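PDB 4OPE: Nrps/pks from Streptomyces albus, which probably catalyses chain-elongating decarboxylative condensation as ketosynthase domain KS7 of OzmH, a hybrid NRPS/PKS with AT-less type I modules from the oxazolomycin pathway. Local coordinates for residues A[101-106]-A[492-497]; A[288-293]-A[420-425]; A[485-490]-A[563-568]. All blocks are in the same frame, centred on the assembly; numbering follows the deposited sequence.

Interactions 1 and 3 are neighbours, with centres about 10 Å apart, whereas interaction 2 lies about 37 Å from either, across the centre of the chain. Segments 288-293 and 420-425 follow 101-106 in sequence and precede 485-490, 492-497 and 563-568, so interaction 2 is complete before interaction 3 begins, while the segments of 1 and 3 interleave. Interaction 2 packs a helix on the large mixed ketosynthase sheet. The other two involve the small alpha/beta region built on strands 449-455, 496-502 and 524-528, and they touch through Tyr568, whose backbone O probably accepts from His104 NE2. Together they show how the returning chain ties that region to the ketosynthase body.

Interaction 1: A[101-106]-A[492-497]; sequences TVWHLL and EPMAHR
An indole from the ketosynthase body meets a mixed polar and apolar pair from the small flanking alpha/beta region, making this a side-chain interface between two parts of the chain. Trp103 stands on helix 93-108; Glu492 and Met494, the latter present as selenomethionine, belong to the loop leading into strand 496-502. Trp103 turns CG away from its own amide nitrogen (chi1 -173°), which holds the ring out from the helix, and the outer benzo carbons do the touching. The terminal methyl of Met494 approaches obliquely from the opposite direction, CE lying 3.3 Å from Trp103 CZ2. Glu492 arrives at about a right angle on an extended chain: its OE1 is 3.6 Å from Trp103 CH2, while OE2 sits at the ring edge, in its plane, with the carboxylate turned 72° from the indole. The carboxylate has a stronger mate in Arg113, which forms a salt bridge to OE2. Phe80 and Phe570 also meet Trp103 edge-to-face. Behind the contact, Arg497 grips Met494 O side-on through two nitrogens; the NE bond is 2.7 Å and nearly straight at 165°, tying the loop to the strand that follows. Since no hydrogen bond spans the two segments, cohesion rests on dispersion between methyl and indole and, probably, on weak attraction between the carboxylate and the slightly positive hydrogens of the ring rim.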
loop_
_atom_site.group_PDB
_atom_site.type_symbol
_atom_site.label_atom_id
_atom_site.label_comp_id
_atom_site.label_asym_id
_atom_site.label_seq_id
_atom_site.Cartn_x
_atom_site.Cartn_y
_atom_site.Cartn_z
ATOM N N THR A 101 6.321 -7.206 -16.734
ATOM C CA THR A 101 7.142 -6.037 -16.498
ATOM C C THR A 101 8.301 -6.366 -15.594
ATOM O O THR A 101 9.444 -6.035 -15.879
ATOM C CB THR A 101 6.290 -4.934 -15.875
ATOM O OG1 THR A 101 5.289 -4.547 -16.827
ATOM C CG2 THR A 101 7.125 -3.740 -15.455
ATOM N N VAL A 102 8.058 -7.082 -14.520
ATOM C CA VAL A 102 9.176 -7.407 -13.630
ATOM C C VAL A 102 10.196 -8.280 -14.319
ATOM O O VAL A 102 11.407 -8.072 -14.174
ATOM C CB VAL A 102 8.720 -8.012 -12.309
ATOM C CG1 VAL A 102 9.918 -8.391 -11.462
ATOM C CG2 VAL A 102 7.882 -6.976 -11.577
ATOM N N TRP A 103 9.716 -9.235 -15.098
ATOM C CA TRP A 103 10.624 -10.060 -15.894
ATOM C C TRP A 103 11.500 -9.157 -16.764
ATOM O O TRP A 103 12.734 -9.317 -16.790
ATOM C CB TRP A 103 9.885 -11.054 -16.797
ATOM C CG TRP A 103 10.856 -11.980 -17.443
ATOM C CD1 TRP A 103 11.479 -11.830 -18.650
ATOM C CD2 TRP A 103 11.361 -13.199 -16.878
ATOM N NE1 TRP A 103 12.341 -12.893 -18.885
ATOM C CE2 TRP A 103 12.301 -13.738 -17.808
ATOM C CE3 TRP A 103 11.116 -13.884 -15.684
ATOM C CZ2 TRP A 103 13.000 -14.916 -17.561
ATOM C CZ3 TRP A 103 11.804 -15.075 -15.444
ATOM C CH2 TRP A 103 12.729 -15.577 -16.378
ATOM N N HIS A 104 10.883 -8.211 -17.483
ATOM C CA HIS A 104 11.663 -7.375 -18.356
ATOM C C HIS A 104 12.572 -6.432 -17.584
ATOM O O HIS A 104 13.657 -6.112 -18.057
ATOM C CB HIS A 104 10.787 -6.623 -19.304
ATOM C CG HIS A 104 10.147 -7.490 -20.333
ATOM N ND1 HIS A 104 8.849 -7.313 -20.753
ATOM C CD2 HIS A 104 10.630 -8.537 -21.036
ATOM C CE1 HIS A 104 8.556 -8.209 -21.675
ATOM N NE2 HIS A 104 9.628 -8.956 -21.876
ATOM N N LEU A 105 12.165 -6.025 -16.394
ATOM C CA LEU A 105 13.033 -5.217 -15.557
ATOM C C LEU A 105 14.354 -5.950 -15.256
ATOM O O LEU A 105 15.468 -5.351 -15.331
ATOM C CB LEU A 105 12.319 -4.877 -14.231
ATOM C CG LEU A 105 13.114 -4.314 -13.052
ATOM C CD1 LEU A 105 13.674 -2.996 -13.535
ATOM C CD2 LEU A 105 12.265 -4.059 -11.814
ATOM N N LEU A 106 14.260 -7.231 -14.889
ATOM C CA LEU A 106 15.469 -7.954 -14.518
ATOM C C LEU A 106 16.388 -8.064 -15.723
ATOM O O LEU A 106 17.603 -7.866 -15.624
ATOM C CB LEU A 106 15.120 -9.292 -13.962
ATOM C CG LEU A 106 15.006 -9.381 -12.443
ATOM C CD1 LEU A 106 14.528 -8.139 -11.716
ATOM C CD2 LEU A 106 14.160 -10.580 -12.104
ATOM N N GLU A 492 18.535 -15.473 -17.867
ATOM C CA GLU A 492 18.254 -16.794 -17.345
ATOM C C GLU A 492 18.159 -17.814 -18.493
ATOM O O GLU A 492 17.471 -17.580 -19.491
ATOM C CB GLU A 492 16.985 -16.757 -16.550
ATOM C CG GLU A 492 16.592 -18.094 -16.036
ATOM C CD GLU A 492 15.339 -18.034 -15.199
ATOM O OE1 GLU A 492 15.221 -17.133 -14.300
ATOM O OE2 GLU A 492 14.502 -18.929 -15.447
ATOM N N PRO A 493 18.897 -18.932 -18.373
ATOM C CA PRO A 493 18.928 -19.945 -19.442
ATOM C C PRO A 493 17.686 -20.804 -19.406
ATOM O O PRO A 493 17.285 -21.265 -18.342
ATOM C CB PRO A 493 20.176 -20.797 -19.100
ATOM C CG PRO A 493 20.948 -19.985 -18.118
ATOM C CD PRO A 493 19.935 -19.186 -17.357
HETATM N N MSE A 494 17.108 -21.035 -20.570
HETATM C CA MSE A 494 15.938 -21.859 -20.706
HETATM C C MSE A 494 16.178 -23.050 -21.631
HETATM O O MSE A 494 17.292 -23.316 -22.092
HETATM C CB MSE A 494 14.946 -20.892 -21.289
HETATM C CG MSE A 494 14.595 -19.719 -20.369
HETATM SE SE MSE A 494 13.057 -18.747 -21.166
HETATM C CE MSE A 494 13.224 -17.161 -20.017
ATOM N N ALA A 495 15.124 -23.796 -21.902
ATOM C CA ALA A 495 15.262 -25.108 -22.517
ATOM C C ALA A 495 15.762 -25.052 -23.944
ATOM O O ALA A 495 16.704 -25.802 -24.270
ATOM C CB ALA A 495 13.940 -25.853 -22.462
ATOM N N HIS A 496 15.154 -24.214 -24.800
ATOM C CA HIS A 496 15.494 -24.224 -26.252
ATOM C C HIS A 496 16.624 -23.281 -26.556
ATOM O O HIS A 496 16.567 -22.126 -26.206
ATOM C CB HIS A 496 14.287 -23.904 -27.119
ATOM C CG HIS A 496 13.252 -24.963 -27.061
ATOM N ND1 HIS A 496 12.868 -25.683 -28.170
ATOM C CD2 HIS A 496 12.625 -25.530 -26.001
ATOM C CE1 HIS A 496 12.025 -26.633 -27.801
ATOM N NE2 HIS A 496 11.847 -26.552 -26.491
ATOM N N ARG A 497 17.661 -23.759 -27.219
ATOM C CA ARG A 497 18.919 -23.016 -27.302
ATOM C C ARG A 497 19.258 -22.673 -28.713
ATOM O O ARG A 497 19.026 -23.455 -29.636
ATOM C CB ARG A 497 20.060 -23.844 -26.702
ATOM C CG ARG A 497 19.836 -24.279 -25.250
ATOM C CD ARG A 497 20.303 -23.194 -24.328
ATOM N NE ARG A 497 19.882 -23.421 -22.969
ATOM C CZ ARG A 497 20.684 -23.586 -21.925
ATOM N NH1 ARG A 497 22.003 -23.552 -22.009
ATOM N NH2 ARG A 497 20.132 -23.754 -20.752
#

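Interaction 2: A[288-293]-A[420-425]; sequences GVLIGE and SAFGAG
Helix 284-298 lies over strand 416-422 with its nearest alpha carbons, those of Ile291 and Ser420, 8.3 Å apart, a separation bridged by side chains alone. The helix belongs to a beta-alpha-beta crossover of the thiolase fold: it links strand 263-272 to the parallel strand 308-309, and the two strands between them in the sheet, 427-434 and 416-422, form a hairpin. Segment 420-425 runs from the second of these into the glycine-rich turn, a feature that lies beside the active site in related ketosynthases. Two neighbouring helix residues reach the strand. Leu290 brings its CD2 methyl to the rim of the Phe422 ring, near the ring plane and 4.2 Å from CE1, so the phenyl presents an edge and not a face. Ile291 stretches out beside it, CG1 anti to the carbonyl carbon (chi1 -69°), which brings its end methyl up to Ser420. Both residues also rest on His430 of strand 427-434. On the outer part of the same helix, Glu293 pairs with Arg120 of the second subunit, placing the crossover near the dimer interface. The serine hydroxyl is satisfied by His430 ND1, and against that OG atom Ile291 CD1 settles at 4.1 Å.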
loop_
_atom_site.group_PDB
_atom_site.type_symbol
_atom_site.label_atom_id
_atom_site.label_comp_id
_atom_site.label_asym_id
_atom_site.label_seq_id
_atom_site.Cartn_x
_atom_site.Cartn_y
_atom_site.Cartn_z
ATOM N N GLY A 288 4.643 22.781 -1.500
ATOM C CA GLY A 288 5.828 23.556 -1.177
ATOM C C GLY A 288 6.717 22.931 -0.104
ATOM O O GLY A 288 7.957 22.830 -0.277
ATOM N N VAL A 289 6.102 22.521 0.993
ATOM C CA VAL A 289 6.826 21.864 2.057
ATOM C C VAL A 289 7.543 20.601 1.572
ATOM O O VAL A 289 8.745 20.417 1.801
ATOM C CB VAL A 289 5.880 21.475 3.200
ATOM C CG1 VAL A 289 6.612 20.659 4.253
ATOM C CG2 VAL A 289 5.276 22.737 3.805
ATOM N N LEU A 290 6.790 19.738 0.887
ATOM C CA LEU A 290 7.301 18.466 0.361
ATOM C C LEU A 290 8.544 18.691 -0.500
ATOM O O LEU A 290 9.593 18.114 -0.242
ATOM C CB LEU A 290 6.215 17.816 -0.463
ATOM C CG LEU A 290 6.605 16.537 -1.183
ATOM C CD1 LEU A 290 6.627 15.369 -0.219
ATOM C CD2 LEU A 290 5.673 16.254 -2.343
ATOM N N ILE A 291 8.423 19.546 -1.507
ATOM C CA ILE A 291 9.517 19.798 -2.412
ATOM C C ILE A 291 10.733 20.418 -1.694
ATOM O O ILE A 291 11.889 20.072 -1.982
ATOM C CB ILE A 291 9.049 20.713 -3.571
ATOM C CG1 ILE A 291 8.071 19.957 -4.481
ATOM C CG2 ILE A 291 10.204 21.133 -4.438
ATOM C CD1 ILE A 291 7.323 20.803 -5.492
ATOM N N GLY A 292 10.464 21.321 -0.753
ATOM C CA GLY A 292 11.502 21.967 0.019
ATOM C C GLY A 292 12.299 20.964 0.784
ATOM O O GLY A 292 13.531 20.994 0.790
ATOM N N GLU A 293 11.587 20.045 1.400
ATOM C CA GLU A 293 12.190 18.972 2.161
ATOM C C GLU A 293 13.010 18.063 1.255
ATOM O O GLU A 293 14.167 17.775 1.524
ATOM C CB GLU A 293 11.088 18.177 2.803
ATOM C CG GLU A 293 11.400 17.556 4.147
ATOM C CD GLU A 293 10.118 17.051 4.792
ATOM O OE1 GLU A 293 9.187 17.887 4.906
ATOM O OE2 GLU A 293 10.025 15.832 5.125
ATOM N N SER A 420 7.549 15.239 -9.633
ATOM C CA SER A 420 6.395 15.387 -8.743
ATOM C C SER A 420 5.218 14.503 -9.154
ATOM O O SER A 420 4.950 14.294 -10.321
ATOM C CB SER A 420 5.873 16.813 -8.764
ATOM O OG SER A 420 6.727 17.732 -8.105
ATOM N N ALA A 421 4.504 14.024 -8.151
ATOM C CA ALA A 421 3.257 13.373 -8.345
ATOM C C ALA A 421 2.343 13.662 -7.147
ATOM O O ALA A 421 2.693 13.366 -5.998
ATOM C CB ALA A 421 3.494 11.895 -8.492
ATOM N N PHE A 422 1.166 14.209 -7.461
ATOM C CA PHE A 422 0.162 14.619 -6.472
ATOM C C PHE A 422 -1.144 13.860 -6.663
ATOM O O PHE A 422 -1.837 14.019 -7.635
ATOM C CB PHE A 422 -0.106 16.118 -6.620
ATOM C CG PHE A 422 1.134 16.949 -6.577
ATOM C CD1 PHE A 422 2.055 16.770 -5.582
ATOM C CD2 PHE A 422 1.388 17.873 -7.549
ATOM C CE1 PHE A 422 3.194 17.524 -5.516
ATOM C CE2 PHE A 422 2.537 18.635 -7.511
ATOM C CZ PHE A 422 3.433 18.469 -6.476
ATOM N N GLY A 423 -1.461 13.002 -5.729
ATOM C CA GLY A 423 -2.672 12.235 -5.820
ATOM C C GLY A 423 -3.862 13.140 -5.569
ATOM O O GLY A 423 -3.840 13.970 -4.660
ATOM N N ALA A 424 -4.896 12.939 -6.385
ATOM C CA ALA A 424 -6.206 13.601 -6.272
ATOM C C ALA A 424 -6.689 13.681 -4.831
ATOM O O ALA A 424 -7.128 14.709 -4.404
ATOM C CB ALA A 424 -7.247 12.907 -7.173
ATOM N N GLY A 425 -6.544 12.633 -4.039
ATOM C CA GLY A 425 -6.995 12.690 -2.636
ATOM C C GLY A 425 -6.071 13.395 -1.671
ATOM O O GLY A 425 -6.354 13.409 -0.490
#

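Interaction 3: A[485-490]-A[563-568]; sequences AATLLT and VSLPGY
Thr487 OG1 is gripped by two backbone groups: it accepts from Val563 N and also hydrogen-bonds to Ala483 O, one turn earlier in its own helix. The bond from Val563 is 3.2 Å long and almost straight, with an N-H...O angle of 172°. Helix 481-488 here meets an extended, irregular segment in the small alpha/beta region that flanks the ketosynthase body, a region that probably corresponds to the KS-to-AT linker domain of related modular synthases. The helix packs on the small antiparallel sheet, where Leu488 touches Cys451 and Leu453 of strand 449-455, and segment 563-568 returns past the helix toward the ketosynthase body, as the segment after the linker does in related synthases. Thr487 divides its side chain between two tasks. Its OG1 is anti to the carbonyl carbon (chi1 -70°) and faces the amide of Val563, while the CG2 branch turns to Leu565, whose CD1 lies 3.5 Å away. That same CD1 methyl reaches the branch carbon of Leu488, CG, at 3.6 Å, the two leucines crossing at about a right angle, so a single methyl is lodged against consecutive helix residues. Replacing Thr487 with an alanine would probably leave the Val563 amide without this acceptor and open a gap beside Leu565 CD1. Further along, Arg491 takes up the backbone oxygens of Leu565 and Pro566 through its two terminal nitrogens, and Phe471 of helix 458-473 packs on both residues, so segment 563-568 is fastened by more than the threonine. The backbone of Thr487 is engaged as well: its O accepts from Thr490 N at 3.0 Å and from Thr490 OG1 at 2.7 Å, the hydroxyl lying in the carbonyl plane.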
loop_
_atom_site.group_PDB
_atom_site.type_symbol
_atom_site.label_atom_id
_atom_site.label_comp_id
_atom_site.label_asym_id
_atom_site.label_seq_id
_atom_site.Cartn_x
_atom_site.Cartn_y
_atom_site.Cartn_z
ATOM N N ALA A 485 27.006 -9.682 -26.552
ATOM C CA ALA A 485 27.329 -11.001 -26.013
ATOM C C ALA A 485 27.170 -11.047 -24.513
ATOM O O ALA A 485 26.499 -11.941 -23.995
ATOM C CB ALA A 485 28.780 -11.373 -26.358
ATOM N N ALA A 486 27.815 -10.101 -23.825
ATOM C CA ALA A 486 27.831 -10.106 -22.360
ATOM C C ALA A 486 26.403 -10.039 -21.816
ATOM O O ALA A 486 26.047 -10.793 -20.925
ATOM C CB ALA A 486 28.677 -8.968 -21.789
ATOM N N THR A 487 25.597 -9.159 -22.394
ATOM C CA THR A 487 24.282 -8.901 -21.886
ATOM C C THR A 487 23.417 -10.152 -21.922
ATOM O O THR A 487 22.752 -10.496 -20.933
ATOM C CB THR A 487 23.630 -7.758 -22.679
ATOM O OG1 THR A 487 24.310 -6.521 -22.358
ATOM C CG2 THR A 487 22.148 -7.644 -22.367
ATOM N N LEU A 488 23.471 -10.862 -23.035
ATOM C CA LEU A 488 22.666 -12.052 -23.226
ATOM C C LEU A 488 23.057 -13.172 -22.287
ATOM O O LEU A 488 22.221 -13.959 -21.862
ATOM C CB LEU A 488 22.768 -12.526 -24.667
ATOM C CG LEU A 488 22.077 -11.571 -25.655
ATOM C CD1 LEU A 488 22.555 -11.839 -27.068
ATOM C CD2 LEU A 488 20.559 -11.650 -25.553
ATOM N N LEU A 489 24.325 -13.205 -21.916
ATOM C CA LEU A 489 24.798 -14.216 -20.987
ATOM C C LEU A 489 24.411 -13.931 -19.533
ATOM O O LEU A 489 24.647 -14.776 -18.651
ATOM C CB LEU A 489 26.299 -14.383 -21.103
ATOM C CG LEU A 489 26.716 -14.901 -22.478
ATOM C CD1 LEU A 489 28.234 -14.883 -22.631
ATOM C CD2 LEU A 489 26.141 -16.303 -22.659
ATOM N N THR A 490 23.795 -12.794 -19.265
ATOM C CA THR A 490 23.270 -12.591 -17.925
ATOM C C THR A 490 21.834 -13.066 -17.824
ATOM O O THR A 490 21.267 -13.133 -16.727
ATOM C CB THR A 490 23.277 -11.122 -17.545
ATOM O OG1 THR A 490 22.225 -10.452 -18.274
ATOM C CG2 THR A 490 24.633 -10.538 -17.844
ATOM N N VAL A 563 24.399 -3.350 -22.649
ATOM C CA VAL A 563 23.442 -2.659 -23.476
ATOM C C VAL A 563 22.083 -3.275 -23.274
ATOM O O VAL A 563 21.939 -4.400 -22.785
ATOM C CB VAL A 563 23.820 -2.721 -24.959
ATOM C CG1 VAL A 563 25.143 -2.008 -25.147
ATOM C CG2 VAL A 563 23.928 -4.148 -25.475
ATOM N N SER A 564 21.082 -2.523 -23.661
ATOM C CA SER A 564 19.706 -2.930 -23.513
ATOM C C SER A 564 19.313 -3.577 -24.788
ATOM O O SER A 564 19.406 -2.949 -25.832
ATOM C CB SER A 564 18.883 -1.688 -23.367
ATOM O OG SER A 564 19.330 -0.936 -22.262
ATOM N N LEU A 565 18.891 -4.827 -24.723
ATOM C CA LEU A 565 18.432 -5.572 -25.885
ATOM C C LEU A 565 16.997 -5.950 -25.676
ATOM O O LEU A 565 16.536 -6.059 -24.539
ATOM C CB LEU A 565 19.230 -6.856 -26.051
ATOM C CG LEU A 565 20.758 -6.698 -26.123
ATOM C CD1 LEU A 565 21.463 -7.976 -25.747
ATOM C CD2 LEU A 565 21.210 -6.248 -27.509
ATOM N N PRO A 566 16.273 -6.214 -26.769
ATOM C CA PRO A 566 14.881 -6.553 -26.604
ATOM C C PRO A 566 14.665 -7.656 -25.568
ATOM O O PRO A 566 15.441 -8.613 -25.493
ATOM C CB PRO A 566 14.474 -6.992 -27.978
ATOM C CG PRO A 566 15.402 -6.261 -28.898
ATOM C CD PRO A 566 16.696 -6.167 -28.171
ATOM N N GLY A 567 13.621 -7.523 -24.772
ATOM C CA GLY A 567 13.340 -8.475 -23.717
ATOM C C GLY A 567 12.614 -9.718 -24.225
ATOM O O GLY A 567 12.211 -9.775 -25.388
ATOM N N TYR A 568 12.456 -10.710 -23.344
ATOM C CA TYR A 568 11.842 -11.975 -23.710
ATOM C C TYR A 568 10.470 -11.760 -24.350
ATOM O O TYR A 568 9.649 -11.070 -23.800
ATOM C CB TYR A 568 11.668 -12.843 -22.462
ATOM C CG TYR A 568 11.145 -14.220 -22.750
ATOM C CD1 TYR A 568 11.987 -15.213 -23.180
ATOM C CD2 TYR A 568 9.819 -14.538 -22.575
ATOM C CE1 TYR A 568 11.537 -16.497 -23.403
ATOM C CE2 TYR A 568 9.346 -15.811 -22.838
ATOM C CZ TYR A 568 10.224 -16.783 -23.266
ATOM O OH TYR A 568 9.816 -18.051 -23.547
#